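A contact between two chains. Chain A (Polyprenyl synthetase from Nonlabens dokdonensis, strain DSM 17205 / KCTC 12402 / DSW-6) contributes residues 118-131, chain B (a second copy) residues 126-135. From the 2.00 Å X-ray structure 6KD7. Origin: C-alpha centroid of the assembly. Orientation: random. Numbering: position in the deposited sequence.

Chain A 118-131: FEDYDKDKFYQLNK
Chain B 126-135: FYQLNKVFSR

Two copies of one protein meet here through a nearly symmetric aromatic cluster between crossing helices, extended on one flank by a tyrosine hydrogen bond and a water-linked glutamate. In chain A, a type I turn from Phe A118 to Tyr A121 leads into helix 123-131. Asp A122, chi1 p, caps it: its OD1 accepts from Lys A125 N at 2.9 Å, satisfying an amide that lacks a helical partner. The chain B stretch, 126-135, lies wholly within a helix that continues at both ends. The axes approach to 10.4 Å with N-to-C directions 61° apart, and CA atoms pair Glu A119 with Lys B131 (7.3 Å), Lys A123 with Tyr B127 (6.4 Å) and Tyr A127 with Phe B126 (7.3 Å).

Phe A126 and Phe B126, both chi1 t with chi2 87°, point toward the partner and touch rim to rim, CE2 to CE2 at 3.4 Å, planes at 73°. Each also offers a face to a tyrosine edge, Tyr B127 to Phe A126 and Tyr A127 to Phe B126 (both tyrosines chi1 t, chi2 88°), with ring centroids 4.7 Å apart and planes at 63°; such packing sets positively polarised ring hydrogens against pi density. Asn B130 CB lies at the edge of Phe A126, 3.6 Å from CZ, and Asn A130 CB repeats this against Phe B126 CZ.

Tyr B127 OH donates to Glu A119 O at 2.7 Å, while one ring face receives Lys A123 NZ (chi1 m, chi2 t, chi3 t, chi4 31°), 4.3 Å from the ring centroid, as a cation-pi contact. Glu A119 (chi1 m, chi2 t, chi3 14°) brings its carboxylate to helix B beside Lys B131 and Ser B134, where OE2 accepts from water 1 (2.6 Å), which also donates to Lys B131 O (2.7 Å), and water 2 (2.8 Å), hydrogen-bonded to Ser B134 OG (3.0 Å).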

# COMPACT_ATOMS: atom_id res chain seq x y z
N PHE A 118 36.97 -0.25 -25.64
CA PHE A 118 38.32 -0.84 -25.74
C PHE A 118 38.63 -1.25 -27.19
O PHE A 118 39.78 -1.52 -27.47
CB PHE A 118 38.48 -2.02 -24.79
CG PHE A 118 38.33 -1.65 -23.36
CD1 PHE A 118 38.86 -0.48 -22.87
CD2 PHE A 118 37.67 -2.47 -22.47
CE1 PHE A 118 38.72 -0.12 -21.53
CE2 PHE A 118 37.50 -2.10 -21.14
CZ PHE A 118 38.03 -0.92 -20.67
N GLU A 119 37.67 -1.31 -28.09
CA GLU A 119 37.82 -2.06 -29.37
C GLU A 119 38.85 -1.42 -30.32
O GLU A 119 39.37 -2.20 -31.13
CB GLU A 119 36.49 -2.26 -30.10
CG GLU A 119 35.66 -3.32 -29.40
CD GLU A 119 34.21 -3.46 -29.80
OE1 GLU A 119 33.84 -2.90 -30.83
OE2 GLU A 119 33.49 -4.28 -29.15
N ASP A 120 39.12 -0.11 -30.26
CA ASP A 120 40.14 0.54 -31.12
C ASP A 120 41.57 0.22 -30.66
O ASP A 120 42.44 0.48 -31.42
CB ASP A 120 40.01 2.05 -31.23
CG ASP A 120 38.78 2.43 -31.99
OD1 ASP A 120 38.20 1.54 -32.63
OD2 ASP A 120 38.40 3.59 -31.91
N TYR A 121 41.76 -0.36 -29.48
CA TYR A 121 43.14 -0.69 -29.04
C TYR A 121 43.69 -1.91 -29.79
O TYR A 121 42.92 -2.70 -30.32
CB TYR A 121 43.23 -0.76 -27.52
CG TYR A 121 42.99 0.58 -26.88
CD1 TYR A 121 43.97 1.55 -26.89
CD2 TYR A 121 41.76 0.90 -26.33
CE1 TYR A 121 43.74 2.80 -26.34
CE2 TYR A 121 41.52 2.15 -25.79
CZ TYR A 121 42.51 3.10 -25.79
OH TYR A 121 42.29 4.33 -25.25
N ASP A 122 45.02 -1.99 -29.88
CA ASP A 122 45.69 -3.16 -30.52
C ASP A 122 45.36 -4.38 -29.65
O ASP A 122 44.99 -4.18 -28.48
CB ASP A 122 47.19 -2.90 -30.75
CG ASP A 122 48.06 -2.86 -29.51
OD1 ASP A 122 47.92 -3.71 -28.60
OD2 ASP A 122 48.92 -1.98 -29.46
N LYS A 123 45.52 -5.58 -30.21
CA LYS A 123 45.04 -6.86 -29.64
C LYS A 123 45.73 -7.08 -28.32
O LYS A 123 45.16 -7.69 -27.42
CB LYS A 123 45.27 -8.00 -30.65
CG LYS A 123 44.22 -8.04 -31.75
CD LYS A 123 44.56 -8.88 -32.99
CE LYS A 123 43.53 -8.77 -34.11
NZ LYS A 123 42.85 -7.44 -34.17
N ASP A 124 46.96 -6.62 -28.19
CA ASP A 124 47.71 -6.87 -26.94
C ASP A 124 47.13 -5.97 -25.81
O ASP A 124 46.99 -6.40 -24.66
CB ASP A 124 49.20 -6.68 -27.16
CG ASP A 124 49.95 -7.35 -26.02
OD1 ASP A 124 50.04 -8.62 -26.03
OD2 ASP A 124 50.36 -6.62 -25.10
N LYS A 125 46.87 -4.71 -26.10
CA LYS A 125 46.39 -3.78 -25.05
C LYS A 125 44.91 -4.10 -24.76
O LYS A 125 44.53 -4.12 -23.60
CB LYS A 125 46.63 -2.37 -25.57
CG LYS A 125 48.08 -1.94 -25.45
CD LYS A 125 48.29 -0.68 -26.22
CE LYS A 125 49.77 -0.33 -26.24
NZ LYS A 125 49.88 0.97 -26.91
N PHE A 126 44.13 -4.32 -25.82
CA PHE A 126 42.74 -4.80 -25.74
C PHE A 126 42.64 -5.93 -24.73
O PHE A 126 41.85 -5.82 -23.79
CB PHE A 126 42.24 -5.30 -27.08
CG PHE A 126 40.79 -5.69 -27.02
CD1 PHE A 126 39.79 -4.74 -27.24
CD2 PHE A 126 40.44 -7.01 -26.74
CE1 PHE A 126 38.46 -5.12 -27.23
CE2 PHE A 126 39.10 -7.38 -26.73
CZ PHE A 126 38.12 -6.45 -26.97
N TYR A 127 43.50 -6.93 -24.84
CA TYR A 127 43.49 -8.07 -23.92
C TYR A 127 43.77 -7.59 -22.50
O TYR A 127 43.20 -8.07 -21.52
CB TYR A 127 44.43 -9.21 -24.37
CG TYR A 127 44.38 -10.41 -23.47
CD1 TYR A 127 43.47 -11.42 -23.69
CD2 TYR A 127 45.20 -10.50 -22.37
CE1 TYR A 127 43.39 -12.52 -22.86
CE2 TYR A 127 45.12 -11.59 -21.52
CZ TYR A 127 44.21 -12.59 -21.77
OH TYR A 127 44.12 -13.64 -20.92
N GLN A 128 44.74 -6.72 -22.34
CA GLN A 128 45.21 -6.39 -20.97
C GLN A 128 44.14 -5.51 -20.29
O GLN A 128 43.96 -5.63 -19.06
CB GLN A 128 46.58 -5.69 -21.10
CG GLN A 128 47.76 -6.64 -21.27
CD GLN A 128 49.03 -5.81 -21.25
OE1 GLN A 128 49.37 -5.15 -22.24
NE2 GLN A 128 49.62 -5.67 -20.08
N LEU A 129 43.57 -4.58 -21.05
CA LEU A 129 42.54 -3.61 -20.63
C LEU A 129 41.32 -4.43 -20.15
O LEU A 129 40.92 -4.24 -18.98
CB LEU A 129 42.21 -2.68 -21.79
CG LEU A 129 43.26 -1.61 -22.11
CD1 LEU A 129 42.84 -0.79 -23.31
CD2 LEU A 129 43.58 -0.71 -20.90
N ASN A 130 40.83 -5.35 -21.00
CA ASN A 130 39.62 -6.16 -20.70
C ASN A 130 39.88 -6.92 -19.42
O ASN A 130 39.03 -6.93 -18.52
CB ASN A 130 39.22 -7.12 -21.80
CG ASN A 130 38.36 -6.42 -22.80
OD1 ASN A 130 38.88 -5.81 -23.74
ND2 ASN A 130 37.05 -6.52 -22.62
N LYS A 131 41.05 -7.53 -19.31
CA LYS A 131 41.36 -8.37 -18.13
C LYS A 131 41.36 -7.59 -16.81
O LYS A 131 40.70 -8.03 -15.90
CB LYS A 131 42.71 -9.05 -18.34
CG LYS A 131 43.00 -10.22 -17.42
CD LYS A 131 43.92 -11.21 -18.04
CE LYS A 131 44.22 -12.39 -17.14
NZ LYS A 131 44.58 -11.95 -15.78
N PHE B 126 40.16 -13.93 -28.74
CA PHE B 126 39.73 -13.05 -27.64
C PHE B 126 39.13 -11.77 -28.20
O PHE B 126 37.98 -11.46 -27.89
CB PHE B 126 40.87 -12.69 -26.72
CG PHE B 126 40.41 -11.88 -25.54
CD1 PHE B 126 39.96 -12.52 -24.38
CD2 PHE B 126 40.42 -10.50 -25.60
CE1 PHE B 126 39.57 -11.77 -23.28
CE2 PHE B 126 40.04 -9.75 -24.50
CZ PHE B 126 39.62 -10.38 -23.34
N TYR B 127 39.84 -11.11 -29.10
CA TYR B 127 39.36 -9.86 -29.71
C TYR B 127 38.07 -10.13 -30.47
O TYR B 127 37.13 -9.32 -30.48
CB TYR B 127 40.43 -9.16 -30.56
CG TYR B 127 39.97 -7.85 -31.13
CD1 TYR B 127 40.13 -6.68 -30.42
CD2 TYR B 127 39.32 -7.79 -32.34
CE1 TYR B 127 39.70 -5.47 -30.92
CE2 TYR B 127 38.87 -6.59 -32.85
CZ TYR B 127 39.06 -5.43 -32.13
OH TYR B 127 38.58 -4.26 -32.62
N GLN B 128 38.02 -11.19 -31.23
CA GLN B 128 36.89 -11.38 -32.17
C GLN B 128 35.63 -11.76 -31.35
O GLN B 128 34.52 -11.36 -31.74
CB GLN B 128 37.29 -12.46 -33.19
CG GLN B 128 38.15 -11.96 -34.34
CD GLN B 128 38.35 -13.11 -35.30
OE1 GLN B 128 39.15 -14.01 -35.06
NE2 GLN B 128 37.50 -13.18 -36.30
N LEU B 129 35.83 -12.60 -30.34
CA LEU B 129 34.78 -13.13 -29.43
C LEU B 129 34.17 -11.91 -28.71
O LEU B 129 32.93 -11.74 -28.82
CB LEU B 129 35.42 -14.12 -28.45
CG LEU B 129 35.77 -15.49 -29.05
CD1 LEU B 129 36.43 -16.37 -28.00
CD2 LEU B 129 34.55 -16.20 -29.67
N ASN B 130 35.01 -11.07 -28.09
CA ASN B 130 34.54 -9.89 -27.31
C ASN B 130 33.73 -9.01 -28.22
O ASN B 130 32.63 -8.58 -27.87
CB ASN B 130 35.65 -9.08 -26.66
CG ASN B 130 36.01 -9.68 -25.34
OD1 ASN B 130 36.86 -10.58 -25.28
ND2 ASN B 130 35.41 -9.17 -24.27
N LYS B 131 34.24 -8.77 -29.42
CA LYS B 131 33.56 -7.85 -30.36
C LYS B 131 32.16 -8.33 -30.78
O LYS B 131 31.25 -7.54 -30.67
CB LYS B 131 34.44 -7.65 -31.59
CG LYS B 131 34.07 -6.46 -32.47
CD LYS B 131 35.25 -5.92 -33.21
CE LYS B 131 34.91 -4.74 -34.08
NZ LYS B 131 33.71 -4.99 -34.90
N VAL B 132 31.99 -9.59 -31.15
CA VAL B 132 30.64 -10.02 -31.62
C VAL B 132 29.73 -10.18 -30.38
O VAL B 132 28.52 -9.85 -30.48
CB VAL B 132 30.67 -11.29 -32.49
CG1 VAL B 132 31.16 -12.49 -31.70
CG2 VAL B 132 29.30 -11.55 -33.09
N PHE B 133 30.30 -10.56 -29.24
CA PHE B 133 29.57 -10.77 -27.97
C PHE B 133 28.95 -9.43 -27.50
O PHE B 133 27.73 -9.38 -27.28
CB PHE B 133 30.49 -11.34 -26.90
CG PHE B 133 29.83 -11.59 -25.57
CD1 PHE B 133 28.93 -12.64 -25.40
CD2 PHE B 133 30.13 -10.78 -24.48
CE1 PHE B 133 28.38 -12.88 -24.15
CE2 PHE B 133 29.50 -10.97 -23.26
CZ PHE B 133 28.66 -12.05 -23.10
N SER B 134 29.78 -8.39 -27.42
CA SER B 134 29.38 -7.03 -26.99
C SER B 134 28.37 -6.44 -27.95
O SER B 134 27.40 -5.86 -27.50
CB SER B 134 30.58 -6.13 -26.82
OG SER B 134 31.38 -6.57 -25.72
N ARG B 135 28.55 -6.59 -29.24
CA ARG B 135 27.58 -6.03 -30.20
C ARG B 135 26.23 -6.74 -29.97
O ARG B 135 25.18 -6.07 -30.05
CB ARG B 135 28.08 -6.24 -31.63
CG ARG B 135 27.12 -5.70 -32.69
CD ARG B 135 27.70 -5.63 -34.12
NE ARG B 135 28.13 -6.91 -34.70
CZ ARG B 135 29.40 -7.36 -34.78
NH1 ARG B 135 30.43 -6.68 -34.33
NH2 ARG B 135 29.62 -8.54 -35.33
O HOH W 1 31.26 -4.83 -30.43
O HOH W 2 34.06 -5.78 -26.87